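Local coordinates for amine oxidase (Emericella nidulans, PDB 3PGB), which probably oxidises primary amines to aldehydes with the help of a bound copper ion and a topaquinone cofactor built from its own chain, at residues Pro620-Thr624 / His714-Ala718; Pro613-Leu619 / Ala718-Tyr724; Arg236-Asn242 / Pro255-Lys261; Met278-Ile282 / Tyr512-Asn516. All coordinates share one frame; numbering follows the deposited sequence.

How the contacts relate
From the N terminus, contact 3 closes first: 236-242 and 255-261 are neighbouring antiparallel strands with twelve residues between them. The next strand, 273-279, leads straight into contact 4, whose loop of 229 residues closes only when 512-516 comes back from the copper-binding domain to the tip of that small sheet. Contacts 3 and 4 touch, with the backbone of Y259 beside that of M278. Farther along, contact 2 joins strand 613-619 to the end of strand 714-722, and contact 1, nested inside its loop, uses the beginning of the same strand; the two share A718. This second pair follows the first in series, with contacts 2 and 3 about 50 Å apart between centres.

Contact 1: Pro620-Thr624 / His714-Ala718; sequences PSAGT and HSGVA
A622 and G623 lie over G716 where the chain, on leaving strand 613-619, folds across strand 714-722 of the antiparallel beta-sandwich that forms the catalytic domain of copper amine oxidases. Two backbone bonds fix the loop. A622 N donates a hydrogen bond to G716 O at 3.2 Å, from well above the carbonyl plane, and G716 N donates to G623 O. The same G623 oxygen takes a second, side-chain bond: S715 OG approaches it at 2.9 Å in the carbonyl plane, on a lone pair. That hydroxyl can do so because chi1 of S715 (-179°) swings OG opposite its own backbone N. The backbone N of G695, in strand 686-698, also bonds to S715 OG, coupling the loop to another strand close to the copper ligand H534. G623 itself has a positive phi of 79°, readily adopted by glycine. Toward the start of the strand, the H714 imidazole leans in obliquely beside the A622 methyl. The 3.1 Å between H714 NE2 and A622 CB is tight and should be read with caution, while ND1 of that ring makes a weak bond to V502 O. S621 points toward A718, its OG, anti to the carbonyl carbon (chi1 -80°), a short 3.2 Å from A718 CB. T624 points its methyl, not its hydroxyl, at the strand: CG2 sits 3.7 Å from G716 O and 4.0 Å from V717 CG1.

Contact 2: Pro613-Leu619 / Ala718-Tyr724; sequences PRGYRIL and AFTPLNY
Chi1 of Y724 (-173°) puts its ring opposite the backbone N, between R614 and Y616, and the bend at chi3 of R614 (58°) turns its guanidinium over one face of that ring. Y616 turns an edge to the opposite face, with CE1 above the ring centre and the centroids of Y616 and Y724 5.0 Å apart in an edge-to-face pair. R614 makes a cation-pi contact, its CZ 4.7 Å from the Y724 centroid, while R614 NE gives a weak bond to Y724 O. The Y616 ring is itself covered: P721 CA sits over one face, 4.0 Å from the centroid. Y616 and P721 form a non-hydrogen-bonded pair, so the missing N-H of the proline costs the pairing of these strands nothing. Around them G615 with L722, R617 with T720 and L619 with A718 each exchange two backbone bonds, R617 N to T720 O being 2.8 Å. I618 and F719 run side by side, I618 CG1 4.0 Å from F719 CD1, and F719 also meets F542, a calcium ligand, edge to face. Past the strand end a water joins P613 O to N723 ND2, at 2.8 Å from P613 O, and N723 N bonds to H701 ND1 of the second subunit. This twisted antiparallel pair is part of the beta-sandwich of the copper amine oxidase catalytic domain, and here its end reaches the second subunit.

Contact 3: Arg236-Asn242 / Pro255-Lys261; sequences RWDMFWN and PLGLYLK
M239 and Y259 run side by side at the apolar centre. The M239 chain is extended, with CG opposite the backbone N (chi1 -167°), which carries its sulfur along the Y259 ring in an oblique Met-aromatic contact, SD 4.7 Å from the centroid. Its terminal CE reaches P255 CB at 3.6 Å; its approach to the Y259 hydroxyl is too short to trust. The sulfur also lies over one face of the W241 indole, whose CZ3 touches P255 CB. Farther along, W237 CZ3 packs on Y259 CB, and the straight aliphatic chain of K261 crosses the W237 face, K261 CB 3.5 Å from the centroid of the six-membered ring. Helix 394-398 packs against M239, Y259 and W237. The two strands are the second and third of a five-stranded antiparallel sheet whose order follows the chain, consistent with one of the small N-terminal domains of copper amine oxidases. Between M239 and W241 the register slips by two, a beta bulge in which G257 takes a positive phi of 96°. Bonding there is weak: F240 N to L258 O and L256 N to F240 O. On the other face, toward helix 186-198, F240 CD2 meets L258 CD2. Before the bulge, toward the R236 end, D238 N donates to L260 O at 2.9 Å and L260 N to D238 O. At the polar edge R236 NH1 forms a salt bridge with D238 OD1 at 2.8 Å, on the syn side of the carboxylate though tilted out of its plane, and a water lies 2.6 Å from both D238 OD2 and L260 O.

Contact 4: Met278-Ile282 / Tyr512-Asn516; sequences MYNDI and YYANN
Y279 meets Y512 through a water where the hairpin tip of the small five-stranded antiparallel sheet reaches a loop of the copper amine oxidase catalytic domain, away from the copper and calcium sites. The tip, between strands 273-279 and 282-284, is a type I' turn from Y279 to I282, in which I282 N donates to Y279 O and Y279 N to I282 O. The water is 2.8 Å from Y279 OH and donates to Y512 OH at 2.7 Å. Both hydroxyls have further partners in the neighbouring loop: L302 N for Y279 and K303 O for Y512. N280 carries the direct link. With CG opposite its backbone N (chi1 -160°), it turns OD1 toward the type II turn Y513 to N516, where N515 ND2 donates to it at 2.9 Å; N515 O in turn takes a bond from N392 ND2. The ND2 bond is nearly straight, 164° at the hydrogen; it uses a lone pair in the carbonyl plane, and the two amide groups are almost coplanar. N280 and D281, like N515, have positive phi, which asparagine and aspartate tolerate comparatively well in tight turns. D281 OD2 bonds to S564 OG of the second subunit, while D281 CB lies 3.5 Å from N515 ND2.

Contact 1: Pro620-Thr624 / His714-Ala718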
loop_
_atom_site.group_PDB
_atom_site.type_symbol
_atom_site.label_atom_id
_atom_site.label_comp_id
_atom_site.label_asym_id
_atom_site.label_seq_id
_atom_site.Cartn_x
_atom_site.Cartn_y
_atom_site.Cartn_z
ATOM N N PRO A 620 5.695 7.010 -1.986
ATOM C CA PRO A 620 5.664 5.782 -1.201
ATOM C C PRO A 620 4.271 5.159 -1.231
ATOM O O PRO A 620 3.431 5.474 -0.395
ATOM C CB PRO A 620 6.021 6.262 0.208
ATOM C CG PRO A 620 5.508 7.649 0.261
ATOM C CD PRO A 620 5.653 8.210 -1.133
ATOM N N SER A 621 4.037 4.280 -2.192
ATOM C CA SER A 621 2.725 3.666 -2.363
ATOM C C SER A 621 2.348 2.731 -1.216
ATOM O O SER A 621 1.188 2.698 -0.798
ATOM C CB SER A 621 2.663 2.904 -3.690
ATOM O OG SER A 621 2.431 3.813 -4.754
ATOM N N ALA A 622 3.328 1.982 -0.721
ATOM C CA ALA A 622 3.105 0.997 0.330
ATOM C C ALA A 622 3.724 1.404 1.659
ATOM O O ALA A 622 3.867 0.566 2.553
ATOM C CB ALA A 622 3.663 -0.348 -0.105
ATOM N N GLY A 623 4.095 2.674 1.799
ATOM C CA GLY A 623 4.712 3.157 3.038
ATOM C C GLY A 623 6.186 2.800 3.152
ATOM O O GLY A 623 6.632 1.789 2.612
ATOM N N THR A 624 6.945 3.645 3.848
ATOM C CA THR A 624 8.392 3.477 3.986
ATOM C C THR A 624 8.867 4.029 5.327
ATOM O O THR A 624 8.084 4.606 6.083
ATOM C CB THR A 624 9.158 4.211 2.854
ATOM O OG1 THR A 624 8.934 5.622 2.950
ATOM C CG2 THR A 624 8.710 3.733 1.475
ATOM N N HIS A 714 5.742 -5.023 4.881
ATOM C CA HIS A 714 5.648 -4.575 3.497
ATOM C C HIS A 714 6.032 -3.103 3.397
ATOM O O HIS A 714 5.756 -2.313 4.296
ATOM C CB HIS A 714 4.221 -4.811 2.994
ATOM C CG HIS A 714 3.951 -4.291 1.616
ATOM N ND1 HIS A 714 4.814 -4.487 0.561
ATOM C CD2 HIS A 714 2.885 -3.628 1.110
ATOM C CE1 HIS A 714 4.305 -3.941 -0.529
ATOM N NE2 HIS A 714 3.135 -3.413 -0.224
ATOM N N SER A 715 6.692 -2.757 2.300
ATOM C CA SER A 715 7.168 -1.408 2.063
ATOM C C SER A 715 7.367 -1.245 0.560
ATOM O O SER A 715 7.868 -2.155 -0.105
ATOM C CB SER A 715 8.479 -1.180 2.815
ATOM O OG SER A 715 8.967 0.132 2.631
ATOM N N GLY A 716 6.958 -0.104 0.014
ATOM C CA GLY A 716 7.048 0.097 -1.422
ATOM C C GLY A 716 7.014 1.541 -1.860
ATOM O O GLY A 716 6.476 2.403 -1.167
ATOM N N VAL A 717 7.618 1.787 -3.022
ATOM C CA VAL A 717 7.555 3.076 -3.708
ATOM C C VAL A 717 7.045 2.841 -5.121
ATOM O O VAL A 717 7.059 1.720 -5.612
ATOM C CB VAL A 717 8.933 3.785 -3.775
ATOM C CG1 VAL A 717 9.310 4.353 -2.418
ATOM C CG2 VAL A 717 10.011 2.841 -4.290
ATOM N N ALA A 718 6.583 3.905 -5.763
ATOM C CA ALA A 718 6.061 3.814 -7.112
ATOM C C ALA A 718 6.499 5.025 -7.922
ATOM O O ALA A 718 6.482 6.148 -7.428
ATOM C CB ALA A 718 4.562 3.729 -7.077
#

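Contact 2: Pro613-Leu619 / Ala718-Tyr724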
loop_
_atom_site.group_PDB
_atom_site.type_symbol
_atom_site.label_atom_id
_atom_site.label_comp_id
_atom_site.label_asym_id
_atom_site.label_seq_id
_atom_site.Cartn_x
_atom_site.Cartn_y
_atom_site.Cartn_z
ATOM N N PRO A 613 7.070 21.132 -17.025
ATOM C CA PRO A 613 8.185 20.194 -17.186
ATOM C C PRO A 613 7.747 18.739 -17.123
ATOM O O PRO A 613 7.034 18.355 -16.194
ATOM C CB PRO A 613 9.110 20.521 -16.009
ATOM C CG PRO A 613 8.316 21.363 -15.083
ATOM C CD PRO A 613 7.263 22.035 -15.878
ATOM N N ARG A 614 8.162 17.941 -18.106
ATOM C CA ARG A 614 7.785 16.521 -18.162
ATOM C C ARG A 614 8.629 15.693 -17.190
ATOM O O ARG A 614 9.829 15.929 -17.049
ATOM C CB ARG A 614 7.928 15.983 -19.584
ATOM C CG ARG A 614 7.026 16.678 -20.609
ATOM C CD ARG A 614 7.305 16.202 -22.040
ATOM N NE ARG A 614 7.116 14.758 -22.164
ATOM C CZ ARG A 614 7.473 14.017 -23.214
ATOM N NH1 ARG A 614 7.242 12.706 -23.192
ATOM N NH2 ARG A 614 8.056 14.563 -24.281
ATOM N N GLY A 615 8.010 14.728 -16.515
ATOM C CA GLY A 615 8.721 13.946 -15.503
ATOM C C GLY A 615 7.947 12.790 -14.908
ATOM O O GLY A 615 6.963 12.328 -15.486
ATOM N N TYR A 616 8.412 12.316 -13.751
ATOM C CA TYR A 616 7.832 11.160 -13.056
ATOM C C TYR A 616 7.738 11.437 -11.558
ATOM O O TYR A 616 8.721 11.852 -10.946
ATOM C CB TYR A 616 8.705 9.917 -13.276
ATOM C CG TYR A 616 8.344 9.079 -14.482
ATOM C CD1 TYR A 616 8.688 9.485 -15.765
ATOM C CD2 TYR A 616 7.674 7.866 -14.336
ATOM C CE1 TYR A 616 8.365 8.705 -16.881
ATOM C CE2 TYR A 616 7.346 7.082 -15.441
ATOM C CZ TYR A 616 7.693 7.508 -16.707
ATOM O OH TYR A 616 7.368 6.750 -17.801
ATOM N N ARG A 617 6.564 11.216 -10.969
ATOM C CA ARG A 617 6.392 11.375 -9.525
ATOM C C ARG A 617 6.919 10.131 -8.840
ATOM O O ARG A 617 6.682 9.026 -9.310
ATOM C CB ARG A 617 4.918 11.621 -9.129
ATOM C CG ARG A 617 4.571 11.206 -7.683
ATOM C CD ARG A 617 3.712 12.205 -6.931
ATOM N NE ARG A 617 2.279 11.983 -7.101
ATOM C CZ ARG A 617 1.401 11.767 -6.116
ATOM N NH1 ARG A 617 1.775 11.724 -4.839
ATOM N NH2 ARG A 617 0.116 11.599 -6.419
ATOM N N ILE A 618 7.642 10.326 -7.740
ATOM C CA ILE A 618 8.027 9.233 -6.864
ATOM C C ILE A 618 7.179 9.352 -5.603
ATOM O O ILE A 618 7.159 10.402 -4.961
ATOM C CB ILE A 618 9.525 9.285 -6.497
ATOM C CG1 ILE A 618 10.386 9.243 -7.763
ATOM C CG2 ILE A 618 9.875 8.136 -5.559
ATOM C CD1 ILE A 618 11.869 9.366 -7.511
ATOM N N LEU A 619 6.464 8.290 -5.258
ATOM C CA LEU A 619 5.626 8.297 -4.066
ATOM C C LEU A 619 5.718 6.967 -3.328
ATOM O O LEU A 619 5.812 5.919 -3.959
ATOM C CB LEU A 619 4.167 8.599 -4.428
ATOM C CG LEU A 619 3.421 7.648 -5.371
ATOM C CD1 LEU A 619 1.928 7.829 -5.207
ATOM C CD2 LEU A 619 3.829 7.859 -6.827
ATOM N N ALA A 718 6.583 3.905 -5.763
ATOM C CA ALA A 718 6.061 3.814 -7.112
ATOM C C ALA A 718 6.499 5.025 -7.922
ATOM O O ALA A 718 6.482 6.148 -7.428
ATOM C CB ALA A 718 4.562 3.729 -7.077
ATOM N N PHE A 719 6.911 4.783 -9.160
ATOM C CA PHE A 719 7.267 5.853 -10.081
ATOM C C PHE A 719 6.141 5.914 -11.090
ATOM O O PHE A 719 5.843 4.913 -11.733
ATOM C CB PHE A 719 8.600 5.573 -10.791
ATOM C CG PHE A 719 9.664 4.994 -9.903
ATOM C CD1 PHE A 719 9.820 5.424 -8.599
ATOM C CD2 PHE A 719 10.547 4.039 -10.393
ATOM C CE1 PHE A 719 10.816 4.899 -7.793
ATOM C CE2 PHE A 719 11.549 3.514 -9.590
ATOM C CZ PHE A 719 11.681 3.942 -8.288
ATOM N N THR A 720 5.504 7.074 -11.209
ATOM C CA THR A 720 4.373 7.247 -12.112
ATOM C C THR A 720 4.586 8.471 -12.996
ATOM O O THR A 720 5.153 9.453 -12.541
ATOM C CB THR A 720 3.049 7.393 -11.327
ATOM O OG1 THR A 720 1.943 7.225 -12.220
ATOM C CG2 THR A 720 2.942 8.764 -10.640
ATOM N N PRO A 721 4.147 8.416 -14.268
ATOM C CA PRO A 721 4.269 9.591 -15.126
ATOM C C PRO A 721 3.570 10.812 -14.538
ATOM O O PRO A 721 2.516 10.679 -13.917
ATOM C CB PRO A 721 3.574 9.152 -16.419
ATOM C CG PRO A 721 3.769 7.696 -16.454
ATOM C CD PRO A 721 3.643 7.256 -15.025
ATOM N N LEU A 722 4.182 11.978 -14.711
ATOM C CA LEU A 722 3.648 13.228 -14.190
ATOM C C LEU A 722 3.830 14.293 -15.268
ATOM O O LEU A 722 4.958 14.676 -15.574
ATOM C CB LEU A 722 4.374 13.611 -12.900
ATOM C CG LEU A 722 3.729 14.672 -12.003
ATOM C CD1 LEU A 722 3.637 16.003 -12.721
ATOM C CD2 LEU A 722 2.358 14.227 -11.525
ATOM N N ASN A 723 2.714 14.738 -15.848
ATOM C CA ASN A 723 2.708 15.633 -17.007
ATOM C C ASN A 723 3.635 15.182 -18.136
ATOM O O ASN A 723 4.210 16.005 -18.841
ATOM C CB ASN A 723 3.053 17.058 -16.575
ATOM C CG ASN A 723 1.998 17.666 -15.695
ATOM O OD1 ASN A 723 0.805 17.542 -15.962
ATOM N ND2 ASN A 723 2.429 18.336 -14.635
ATOM N N TYR A 724 3.741 13.867 -18.308
ATOM C CA TYR A 724 4.713 13.248 -19.203
ATOM C C TYR A 724 4.101 12.952 -20.558
ATOM O O TYR A 724 4.739 13.138 -21.600
ATOM C CB TYR A 724 5.191 11.949 -18.573
ATOM C CG TYR A 724 6.329 11.275 -19.290
ATOM C CD1 TYR A 724 7.584 11.866 -19.351
ATOM C CD2 TYR A 724 6.164 10.021 -19.869
ATOM C CE1 TYR A 724 8.643 11.237 -19.995
ATOM C CE2 TYR A 724 7.208 9.388 -20.510
ATOM C CZ TYR A 724 8.448 10.002 -20.570
ATOM O OH TYR A 724 9.489 9.388 -21.212
HETATM O O HOH W 1 5.207 19.015 -14.112
#

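Contact 3: Arg236-Asn242 / Pro255-Lys261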
loop_
_atom_site.group_PDB
_atom_site.type_symbol
_atom_site.label_atom_id
_atom_site.label_comp_id
_atom_site.label_asym_id
_atom_site.label_seq_id
_atom_site.Cartn_x
_atom_site.Cartn_y
_atom_site.Cartn_z
ATOM N N ARG A 236 34.171 -8.393 20.851
ATOM C CA ARG A 236 33.040 -9.278 20.622
ATOM C C ARG A 236 32.108 -9.252 21.825
ATOM O O ARG A 236 32.562 -9.133 22.957
ATOM C CB ARG A 236 33.523 -10.724 20.487
ATOM C CG ARG A 236 33.844 -11.219 19.088
ATOM C CD ARG A 236 33.433 -12.675 18.968
ATOM N NE ARG A 236 33.615 -13.191 17.620
ATOM C CZ ARG A 236 32.861 -14.133 17.053
ATOM N NH1 ARG A 236 31.836 -14.689 17.701
ATOM N NH2 ARG A 236 33.129 -14.516 15.809
ATOM N N TRP A 237 30.811 -9.378 21.565
ATOM C CA TRP A 237 29.815 -9.723 22.575
ATOM C C TRP A 237 29.074 -10.942 22.039
ATOM O O TRP A 237 28.483 -10.878 20.960
ATOM C CB TRP A 237 28.820 -8.581 22.777
ATOM C CG TRP A 237 29.136 -7.638 23.905
ATOM C CD1 TRP A 237 29.565 -6.346 23.801
ATOM C CD2 TRP A 237 29.005 -7.903 25.307
ATOM N NE1 TRP A 237 29.719 -5.798 25.044
ATOM C CE2 TRP A 237 29.383 -6.728 25.989
ATOM C CE3 TRP A 237 28.614 -9.023 26.052
ATOM C CZ2 TRP A 237 29.383 -6.640 27.382
ATOM C CZ3 TRP A 237 28.618 -8.935 27.440
ATOM C CH2 TRP A 237 28.998 -7.750 28.088
ATOM N N ASP A 238 29.106 -12.048 22.774
ATOM C CA ASP A 238 28.465 -13.282 22.330
ATOM C C ASP A 238 27.457 -13.791 23.346
ATOM O O ASP A 238 27.502 -13.432 24.523
ATOM C CB ASP A 238 29.510 -14.361 22.061
ATOM C CG ASP A 238 30.463 -13.980 20.950
ATOM O OD1 ASP A 238 30.036 -13.957 19.781
ATOM O OD2 ASP A 238 31.642 -13.707 21.246
ATOM N N MET A 239 26.564 -14.650 22.873
ATOM C CA MET A 239 25.467 -15.175 23.676
ATOM C C MET A 239 25.328 -16.671 23.425
ATOM O O MET A 239 25.644 -17.152 22.337
ATOM C CB MET A 239 24.179 -14.464 23.276
ATOM C CG MET A 239 23.009 -14.650 24.211
ATOM S SD MET A 239 21.499 -14.077 23.403
ATOM C CE MET A 239 20.432 -13.861 24.804
ATOM N N PHE A 240 24.858 -17.404 24.426
ATOM C CA PHE A 240 24.480 -18.795 24.221
ATOM C C PHE A 240 23.076 -18.860 23.605
ATOM O O PHE A 240 22.200 -18.082 23.972
ATOM C CB PHE A 240 24.535 -19.577 25.537
ATOM C CG PHE A 240 25.935 -19.874 26.005
ATOM C CD1 PHE A 240 26.510 -21.115 25.766
ATOM C CD2 PHE A 240 26.679 -18.909 26.675
ATOM C CE1 PHE A 240 27.797 -21.396 26.191
ATOM C CE2 PHE A 240 27.971 -19.179 27.100
ATOM C CZ PHE A 240 28.529 -20.427 26.864
ATOM N N TRP A 241 22.884 -19.768 22.648
ATOM C CA TRP A 241 21.560 -20.065 22.095
ATOM C C TRP A 241 21.263 -21.549 22.242
ATOM O O TRP A 241 22.184 -22.364 22.253
ATOM C CB TRP A 241 21.489 -19.713 20.610
ATOM C CG TRP A 241 21.865 -18.317 20.269
ATOM C CD1 TRP A 241 23.118 -17.779 20.279
ATOM C CD2 TRP A 241 20.985 -17.281 19.830
ATOM N NE1 TRP A 241 23.071 -16.463 19.885
ATOM C CE2 TRP A 241 21.772 -16.134 19.600
ATOM C CE3 TRP A 241 19.605 -17.206 19.612
ATOM C CZ2 TRP A 241 21.223 -14.929 19.162
ATOM C CZ3 TRP A 241 19.060 -16.010 19.178
ATOM C CH2 TRP A 241 19.866 -14.888 18.961
ATOM N N ASN A 242 19.984 -21.895 22.344
ATOM C CA ASN A 242 19.552 -23.294 22.229
ATOM C C ASN A 242 19.497 -23.715 20.764
ATOM O O ASN A 242 19.178 -22.914 19.894
ATOM C CB ASN A 242 18.177 -23.523 22.885
ATOM C CG ASN A 242 18.248 -24.411 24.123
ATOM O OD1 ASN A 242 19.147 -25.248 24.254
ATOM N ND2 ASN A 242 17.285 -24.242 25.029
ATOM N N PRO A 255 17.151 -17.700 22.127
ATOM C CA PRO A 255 18.218 -17.101 22.938
ATOM C C PRO A 255 18.189 -17.609 24.380
ATOM O O PRO A 255 17.126 -18.012 24.861
ATOM C CB PRO A 255 17.892 -15.608 22.893
ATOM C CG PRO A 255 16.422 -15.545 22.657
ATOM C CD PRO A 255 16.098 -16.723 21.794
ATOM N N LEU A 256 19.338 -17.597 25.058
ATOM C CA LEU A 256 19.430 -18.149 26.424
ATOM C C LEU A 256 19.815 -17.136 27.510
ATOM O O LEU A 256 19.549 -17.373 28.688
ATOM C CB LEU A 256 20.378 -19.346 26.458
ATOM C CG LEU A 256 19.958 -20.574 25.644
ATOM C CD1 LEU A 256 20.930 -21.721 25.909
ATOM C CD2 LEU A 256 18.524 -20.997 25.965
ATOM N N GLY A 257 20.454 -16.032 27.128
ATOM C CA GLY A 257 20.556 -14.854 27.996
ATOM C C GLY A 257 21.818 -14.710 28.821
ATOM O O GLY A 257 21.830 -13.966 29.804
ATOM N N LEU A 258 22.877 -15.413 28.431
ATOM C CA LEU A 258 24.167 -15.301 29.091
ATOM C C LEU A 258 25.141 -14.735 28.071
ATOM O O LEU A 258 25.308 -15.299 26.990
ATOM C CB LEU A 258 24.623 -16.672 29.589
ATOM C CG LEU A 258 25.958 -16.757 30.335
ATOM C CD1 LEU A 258 26.001 -15.806 31.528
ATOM C CD2 LEU A 258 26.201 -18.187 30.779
ATOM N N TYR A 259 25.773 -13.618 28.417
ATOM C CA TYR A 259 26.590 -12.863 27.474
ATOM C C TYR A 259 28.059 -12.834 27.883
ATOM O O TYR A 259 28.389 -12.932 29.067
ATOM C CB TYR A 259 26.042 -11.450 27.332
ATOM C CG TYR A 259 24.552 -11.430 27.071
ATOM C CD1 TYR A 259 24.050 -11.324 25.781
ATOM C CD2 TYR A 259 23.647 -11.541 28.116
ATOM C CE1 TYR A 259 22.691 -11.312 25.546
ATOM C CE2 TYR A 259 22.286 -11.538 27.892
ATOM C CZ TYR A 259 21.814 -11.424 26.609
ATOM O OH TYR A 259 20.463 -11.412 26.404
ATOM N N LEU A 260 28.928 -12.697 26.883
ATOM C CA LEU A 260 30.371 -12.841 27.057
ATOM C C LEU A 260 31.094 -11.798 26.221
ATOM O O LEU A 260 31.027 -11.843 24.997
ATOM C CB LEU A 260 30.805 -14.243 26.616
ATOM C CG LEU A 260 32.307 -14.524 26.494
ATOM C CD1 LEU A 260 32.993 -14.351 27.852
ATOM C CD2 LEU A 260 32.549 -15.923 25.928
ATOM N N LYS A 261 31.780 -10.871 26.886
ATOM C CA LYS A 261 32.545 -9.833 26.202
ATOM C C LYS A 261 33.997 -10.281 26.035
ATOM O O LYS A 261 34.615 -10.786 26.978
ATOM C CB LYS A 261 32.468 -8.513 26.975
ATOM C CG LYS A 261 32.826 -7.274 26.152
ATOM C CD LYS A 261 32.829 -6.014 27.011
ATOM C CE LYS A 261 33.024 -4.748 26.181
ATOM N NZ LYS A 261 32.981 -3.512 27.024
HETATM O O HOH W 2 32.878 -12.489 23.229
#

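Contact 4: Met278-Ile282 / Tyr512-Asn516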
loop_
_atom_site.group_PDB
_atom_site.type_symbol
_atom_site.label_atom_id
_atom_site.label_comp_id
_atom_site.label_asym_id
_atom_site.label_seq_id
_atom_site.Cartn_x
_atom_site.Cartn_y
_atom_site.Cartn_z
ATOM N N MET A 278 27.567 -11.072 31.250
ATOM C CA MET A 278 26.308 -10.462 31.721
ATOM C C MET A 278 25.206 -11.506 31.816
ATOM O O MET A 278 25.130 -12.413 30.995
ATOM C CB MET A 278 25.856 -9.308 30.823
ATOM C CG MET A 278 24.750 -8.427 31.432
ATOM S SD MET A 278 23.047 -9.059 31.282
ATOM C CE MET A 278 22.695 -8.648 29.575
ATOM N N TYR A 279 24.372 -11.373 32.842
ATOM C CA TYR A 279 23.216 -12.237 33.039
ATOM C C TYR A 279 22.203 -11.523 33.932
ATOM O O TYR A 279 22.562 -10.973 34.977
ATOM C CB TYR A 279 23.630 -13.568 33.677
ATOM C CG TYR A 279 22.535 -14.615 33.651
ATOM C CD1 TYR A 279 22.321 -15.395 32.521
ATOM C CD2 TYR A 279 21.706 -14.820 34.753
ATOM C CE1 TYR A 279 21.315 -16.356 32.488
ATOM C CE2 TYR A 279 20.692 -15.784 34.726
ATOM C CZ TYR A 279 20.507 -16.544 33.589
ATOM O OH TYR A 279 19.510 -17.493 33.544
ATOM N N ASN A 280 20.942 -11.519 33.513
ATOM C CA ASN A 280 19.882 -10.884 34.283
ATOM C C ASN A 280 20.259 -9.454 34.685
ATOM O O ASN A 280 20.061 -9.053 35.827
ATOM C CB ASN A 280 19.567 -11.739 35.521
ATOM C CG ASN A 280 18.194 -11.445 36.112
ATOM O OD1 ASN A 280 17.364 -10.763 35.498
ATOM N ND2 ASN A 280 17.950 -11.963 37.309
ATOM N N ASP A 281 20.827 -8.707 33.739
ATOM C CA ASP A 281 21.159 -7.285 33.917
ATOM C C ASP A 281 22.230 -7.014 34.981
ATOM O O ASP A 281 22.329 -5.902 35.499
ATOM C CB ASP A 281 19.887 -6.481 34.228
ATOM C CG ASP A 281 20.018 -5.006 33.885
ATOM O OD1 ASP A 281 19.424 -4.179 34.603
ATOM O OD2 ASP A 281 20.712 -4.667 32.904
ATOM N N ILE A 282 23.037 -8.028 35.285
ATOM C CA ILE A 282 24.155 -7.900 36.215
ATOM C C ILE A 282 25.447 -8.208 35.478
ATOM O O ILE A 282 25.555 -9.233 34.807
ATOM C CB ILE A 282 24.011 -8.870 37.393
ATOM C CG1 ILE A 282 22.765 -8.521 38.215
ATOM C CG2 ILE A 282 25.263 -8.837 38.269
ATOM C CD1 ILE A 282 22.468 -9.509 39.330
ATOM N N TYR A 512 16.405 -12.417 24.452
ATOM C CA TYR A 512 16.038 -13.008 25.739
ATOM C C TYR A 512 15.154 -12.033 26.503
ATOM O O TYR A 512 15.378 -10.822 26.463
ATOM C CB TYR A 512 17.283 -13.367 26.560
ATOM C CG TYR A 512 17.012 -14.345 27.686
ATOM C CD1 TYR A 512 16.663 -15.670 27.417
ATOM C CD2 TYR A 512 17.111 -13.952 29.013
ATOM C CE1 TYR A 512 16.416 -16.575 28.445
ATOM C CE2 TYR A 512 16.861 -14.842 30.047
ATOM C CZ TYR A 512 16.520 -16.151 29.756
ATOM O OH TYR A 512 16.279 -17.024 30.781
ATOM N N TYR A 513 14.150 -12.562 27.193
ATOM C CA TYR A 513 13.103 -11.725 27.798
ATOM C C TYR A 513 13.619 -10.870 28.943
ATOM O O TYR A 513 13.149 -9.749 29.139
ATOM C CB TYR A 513 11.940 -12.583 28.299
ATOM C CG TYR A 513 12.114 -13.143 29.697
ATOM C CD1 TYR A 513 11.459 -12.568 30.782
ATOM C CD2 TYR A 513 12.934 -14.247 29.934
ATOM C CE1 TYR A 513 11.615 -13.074 32.070
ATOM C CE2 TYR A 513 13.094 -14.767 31.218
ATOM C CZ TYR A 513 12.432 -14.176 32.280
ATOM O OH TYR A 513 12.585 -14.682 33.546
ATOM N N ALA A 514 14.588 -11.405 29.686
ATOM C CA ALA A 514 14.966 -10.860 30.983
ATOM C C ALA A 514 15.355 -9.392 30.896
ATOM O O ALA A 514 16.315 -9.038 30.223
ATOM C CB ALA A 514 16.100 -11.682 31.599
ATOM N N ASN A 515 14.573 -8.545 31.561
ATOM C CA ASN A 515 14.885 -7.127 31.712
ATOM C C ASN A 515 14.887 -6.338 30.398
ATOM O O ASN A 515 15.489 -5.264 30.323
ATOM C CB ASN A 515 16.237 -6.954 32.407
ATOM C CG ASN A 515 16.434 -7.937 33.537
ATOM O OD1 ASN A 515 15.715 -7.900 34.539
ATOM N ND2 ASN A 515 17.396 -8.840 33.373
ATOM N N ASN A 516 14.200 -6.852 29.377
ATOM C CA ASN A 516 14.173 -6.197 28.066
ATOM C C ASN A 516 12.850 -5.454 27.804
ATOM O O ASN A 516 12.438 -5.296 26.658
ATOM C CB ASN A 516 14.427 -7.239 26.976
ATOM C CG ASN A 516 15.023 -6.643 25.717
ATOM O OD1 ASN A 516 15.958 -5.850 25.782
ATOM N ND2 ASN A 516 14.495 -7.040 24.562
HETATM O O HOH W 3 18.752 -18.168 30.940
#